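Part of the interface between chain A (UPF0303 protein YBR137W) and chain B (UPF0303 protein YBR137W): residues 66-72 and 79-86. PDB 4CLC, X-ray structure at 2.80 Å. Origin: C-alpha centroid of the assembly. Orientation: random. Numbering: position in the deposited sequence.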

ATOM      1  N   PRO A  66      10.271   8.499 -23.543  1.00 56.57           N
ATOM      2  CA  PRO A  66       9.864   9.168 -22.296  1.00 56.96           C
ATOM      3  C   PRO A  66       8.672   8.525 -21.576  1.00 59.09           C
ATOM      4  O   PRO A  66       8.464   8.839 -20.406  1.00 64.00           O
ATOM      5  CB  PRO A  66       9.501  10.597 -22.754  1.00 60.43           C
ATOM      6  CG  PRO A  66       9.454  10.553 -24.253  1.00 56.05           C
ATOM      7  CD  PRO A  66      10.376   9.453 -24.661  1.00 56.51           C
ATOM      8  N   ASN A  67       7.902   7.667 -22.246  1.00 57.90           N
ATOM      9  CA  ASN A  67       6.805   6.960 -21.590  1.00 53.77           C
ATOM     10  C   ASN A  67       7.257   5.621 -20.995  1.00 55.22           C
ATOM     11  O   ASN A  67       6.442   4.838 -20.496  1.00 53.36           O
ATOM     12  CB  ASN A  67       5.660   6.724 -22.568  1.00 54.93           C
ATOM     13  CG  ASN A  67       6.031   5.744 -23.659  1.00 57.04           C
ATOM     14  OD1 ASN A  67       7.197   5.647 -24.050  1.00 55.74           O
ATOM     15  ND2 ASN A  67       5.044   4.998 -24.150  1.00 55.24           N
ATOM     16  N   GLY A  68       8.556   5.347 -21.080  1.00 53.41           N
ATOM     17  CA  GLY A  68       9.102   4.118 -20.534  1.00 58.12           C
ATOM     18  C   GLY A  68       9.306   2.969 -21.512  1.00 55.73           C
ATOM     19  O   GLY A  68      10.069   2.038 -21.232  1.00 57.94           O
ATOM     20  N   HIS A  69       8.634   3.024 -22.658  1.00 57.74           N
ATOM     21  CA  HIS A  69       8.774   1.977 -23.661  1.00 57.30           C
ATOM     22  C   HIS A  69      10.235   1.795 -24.103  1.00 58.08           C
ATOM     23  O   HIS A  69      10.874   2.710 -24.639  1.00 53.98           O
ATOM     24  CB  HIS A  69       7.897   2.284 -24.870  1.00 49.78           C
ATOM     25  CG  HIS A  69       7.993   1.259 -25.953  1.00 59.64           C
ATOM     26  ND1 HIS A  69       8.045  -0.096 -25.693  1.00 60.30           N
ATOM     27  CD2 HIS A  69       8.042   1.383 -27.300  1.00 57.95           C
ATOM     28  CE1 HIS A  69       8.123  -0.755 -26.835  1.00 55.64           C
ATOM     29  NE2 HIS A  69       8.119   0.116 -27.823  1.00 57.29           N
ATOM     30  N   CYS A  70      10.731   0.579 -23.917  1.00 56.24           N
ATOM     31  CA  CYS A  70      12.145   0.293 -24.102  1.00 58.38           C
ATOM     32  C   CYS A  70      12.467  -0.229 -25.505  1.00 59.11           C
ATOM     33  O   CYS A  70      12.063  -1.332 -25.871  1.00 52.35           O
ATOM     34  CB  CYS A  70      12.595  -0.721 -23.055  1.00 58.15           C
ATOM     35  SG  CYS A  70      14.360  -1.015 -22.999  1.00 58.01           S
ATOM     36  N   LEU A  71      13.192   0.581 -26.276  1.00 60.37           N
ATOM     37  CA  LEU A  71      13.643   0.227 -27.626  1.00 59.47           C
ATOM     38  C   LEU A  71      14.924  -0.621 -27.694  1.00 63.74           C
ATOM     39  O   LEU A  71      15.023  -1.555 -28.503  1.00 64.30           O
ATOM     40  CB  LEU A  71      13.857   1.497 -28.428  1.00 60.55           C
ATOM     41  CG  LEU A  71      12.646   2.421 -28.462  1.00 60.71           C
ATOM     42  CD1 LEU A  71      13.069   3.732 -29.085  1.00 65.09           C
ATOM     43  CD2 LEU A  71      11.498   1.791 -29.235  1.00 56.48           C
ATOM     44  N   PHE A  72      15.913  -0.281 -26.871  1.00 62.08           N
ATOM     45  CA  PHE A  72      17.166  -1.023 -26.874  1.00 62.28           C
ATOM     46  C   PHE A  72      17.696  -1.294 -25.468  1.00 62.35           C
ATOM     47  O   PHE A  72      17.705  -0.397 -24.604  1.00 57.88           O
ATOM     48  CB  PHE A  72      18.238  -0.279 -27.689  1.00 63.33           C
ATOM     49  CG  PHE A  72      19.502  -1.079 -27.889  1.00 64.71           C
ATOM     50  CD1 PHE A  72      19.636  -1.934 -28.975  1.00 64.57           C
ATOM     51  CD2 PHE A  72      20.541  -1.003 -26.976  1.00 64.82           C
ATOM     52  CE1 PHE A  72      20.788  -2.678 -29.154  1.00 62.39           C
ATOM     53  CE2 PHE A  72      21.698  -1.750 -27.148  1.00 63.98           C
ATOM     54  CZ  PHE A  72      21.820  -2.588 -28.235  1.00 63.50           C
TER
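Chain B, residues 79-86: GSALDNDF

Chain B approaches as a loop beginning at B:Gly79 that leads into a helix that includes B:Asp83 to B:Phe86 and runs on beyond it. B:Asn84 N donates to B:Ala81 O at 2.9 Å, and B:Phe86 N to B:Leu82 O at 3.3 Å. The backbones come nearest where A:His69 CA lies 4.4 Å from B:Leu82 CA, just before chain A enters its strand at A:Cys70.

Polar contacts centre on the A:His69 side chain, chi1 t, whose two ring nitrogens are both engaged near the ring plane. A:His69 ND1 donates to B:Asp85 OD1 at 2.7 Å with an N-H...O angle of 161°; A:His69 NE2 lies 2.8 Å from B:Ser80 OG, a hydrogen bond in which either atom could be the donor. The ring thus spans from the loop to the helix. B:Asp85 OD1 also accepts a weak bond from A:Cys70 N at 3.4 Å, and water 1 donates to A:Cys70 O (3.1 Å) and, weakly, to the same OD1 (2.9 Å).

Packing contacts centre on B:Leu82. B:Leu82 CD1 lies 3.5 Å from A:His69 N and 3.7 Å from A:Gly68 C, while B:Leu82 CD2 is 3.5 Å from A:Asn67 O. Over one face of the imidazole sit B:Leu82 N and B:Ala81 O, the latter 3.1 Å from A:His69 CE1. Together the stretches bury 329 Å², with A:His69 contributing 100 Å².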

ATOM      1  N   GLY B  79       5.816   1.421 -34.462  1.00 66.10           N
ATOM      2  CA  GLY B  79       4.496   0.988 -34.054  1.00 61.15           C
ATOM      3  C   GLY B  79       4.517  -0.074 -32.970  1.00 66.40           C
ATOM      4  O   GLY B  79       3.529  -0.784 -32.748  1.00 68.66           O
ATOM      5  N   SER B  80       5.652  -0.204 -32.297  1.00 66.92           N
ATOM      6  CA  SER B  80       5.683  -0.923 -31.027  1.00 66.58           C
ATOM      7  C   SER B  80       5.409   0.060 -29.900  1.00 61.74           C
ATOM      8  O   SER B  80       5.858   1.201 -29.951  1.00 64.92           O
ATOM      9  CB  SER B  80       7.021  -1.605 -30.804  1.00 66.76           C
ATOM     10  OG  SER B  80       8.033  -0.644 -30.528  1.00 68.81           O
ATOM     11  N   ALA B  81       4.674  -0.369 -28.885  1.00 62.38           N
ATOM     12  CA  ALA B  81       4.308   0.537 -27.804  1.00 58.22           C
ATOM     13  C   ALA B  81       4.665  -0.036 -26.459  1.00 59.08           C
ATOM     14  O   ALA B  81       5.105  -1.183 -26.363  1.00 63.41           O
ATOM     15  CB  ALA B  81       2.843   0.833 -27.851  1.00 55.33           C
ATOM     16  N   LEU B  82       4.420   0.749 -25.415  1.00 56.93           N
ATOM     17  CA  LEU B  82       4.723   0.328 -24.054  1.00 53.32           C
ATOM     18  C   LEU B  82       4.029  -0.981 -23.723  1.00 52.32           C
ATOM     19  O   LEU B  82       4.491  -1.746 -22.881  1.00 54.04           O
ATOM     20  CB  LEU B  82       4.300   1.409 -23.054  1.00 57.64           C
ATOM     21  CG  LEU B  82       4.612   1.176 -21.569  1.00 51.59           C
ATOM     22  CD1 LEU B  82       6.122   1.060 -21.327  1.00 50.25           C
ATOM     23  CD2 LEU B  82       4.028   2.294 -20.750  1.00 51.76           C
ATOM     24  N   ASP B  83       2.910  -1.238 -24.393  1.00 53.07           N
ATOM     25  CA  ASP B  83       2.094  -2.401 -24.078  1.00 53.46           C
ATOM     26  C   ASP B  83       2.894  -3.680 -24.357  1.00 51.72           C
ATOM     27  O   ASP B  83       2.673  -4.725 -23.733  1.00 46.64           O
ATOM     28  CB  ASP B  83       0.779  -2.342 -24.862  1.00 48.58           C
ATOM     29  CG  ASP B  83      -0.135  -3.527 -24.588  1.00 53.67           C
ATOM     30  OD1 ASP B  83      -0.673  -3.659 -23.454  1.00 55.24           O
ATOM     31  OD2 ASP B  83      -0.341  -4.315 -25.534  1.00 46.52           O
ATOM     32  N   ASN B  84       3.867  -3.579 -25.255  1.00 51.65           N
ATOM     33  CA  ASN B  84       4.774  -4.693 -25.487  1.00 53.25           C
ATOM     34  C   ASN B  84       5.623  -5.034 -24.260  1.00 52.00           C
ATOM     35  O   ASN B  84       5.727  -6.211 -23.885  1.00 53.34           O
ATOM     36  CB  ASN B  84       5.656  -4.394 -26.687  1.00 57.64           C
ATOM     37  CG  ASN B  84       4.967  -4.722 -27.996  1.00 61.89           C
ATOM     38  OD1 ASN B  84       4.401  -5.815 -28.151  1.00 53.96           O
ATOM     39  ND2 ASN B  84       4.991  -3.776 -28.941  1.00 55.99           N
ATOM     40  N   ASP B  85       6.199  -4.010 -23.629  1.00 47.52           N
ATOM     41  CA  ASP B  85       6.828  -4.159 -22.312  1.00 48.36           C
ATOM     42  C   ASP B  85       5.950  -4.935 -21.314  1.00 51.28           C
ATOM     43  O   ASP B  85       6.422  -5.861 -20.639  1.00 50.74           O
ATOM     44  CB  ASP B  85       7.147  -2.793 -21.702  1.00 50.73           C
ATOM     45  CG  ASP B  85       8.334  -2.107 -22.346  1.00 56.73           C
ATOM     46  OD1 ASP B  85       8.227  -1.642 -23.506  1.00 54.74           O
ATOM     47  OD2 ASP B  85       9.370  -1.995 -21.657  1.00 60.19           O
ATOM     48  N   PHE B  86       4.679  -4.557 -21.203  1.00 49.65           N
ATOM     49  CA  PHE B  86       3.799  -5.252 -20.268  1.00 49.41           C
ATOM     50  C   PHE B  86       3.573  -6.709 -20.659  1.00 48.86           C
ATOM     51  O   PHE B  86       3.388  -7.565 -19.790  1.00 49.79           O
ATOM     52  CB  PHE B  86       2.454  -4.543 -20.148  1.00 46.71           C
ATOM     53  CG  PHE B  86       2.511  -3.266 -19.376  1.00 45.18           C
ATOM     54  CD1 PHE B  86       2.325  -3.261 -18.009  1.00 38.79           C
ATOM     55  CD2 PHE B  86       2.742  -2.065 -20.018  1.00 49.30           C
ATOM     56  CE1 PHE B  86       2.372  -2.091 -17.296  1.00 38.66           C
ATOM     57  CE2 PHE B  86       2.782  -0.889 -19.298  1.00 48.81           C
ATOM     58  CZ  PHE B  86       2.604  -0.912 -17.933  1.00 38.66           C
TER
HETATM   59  O   HOH W   1      10.024  -3.428 -24.969  1.00 52.64           O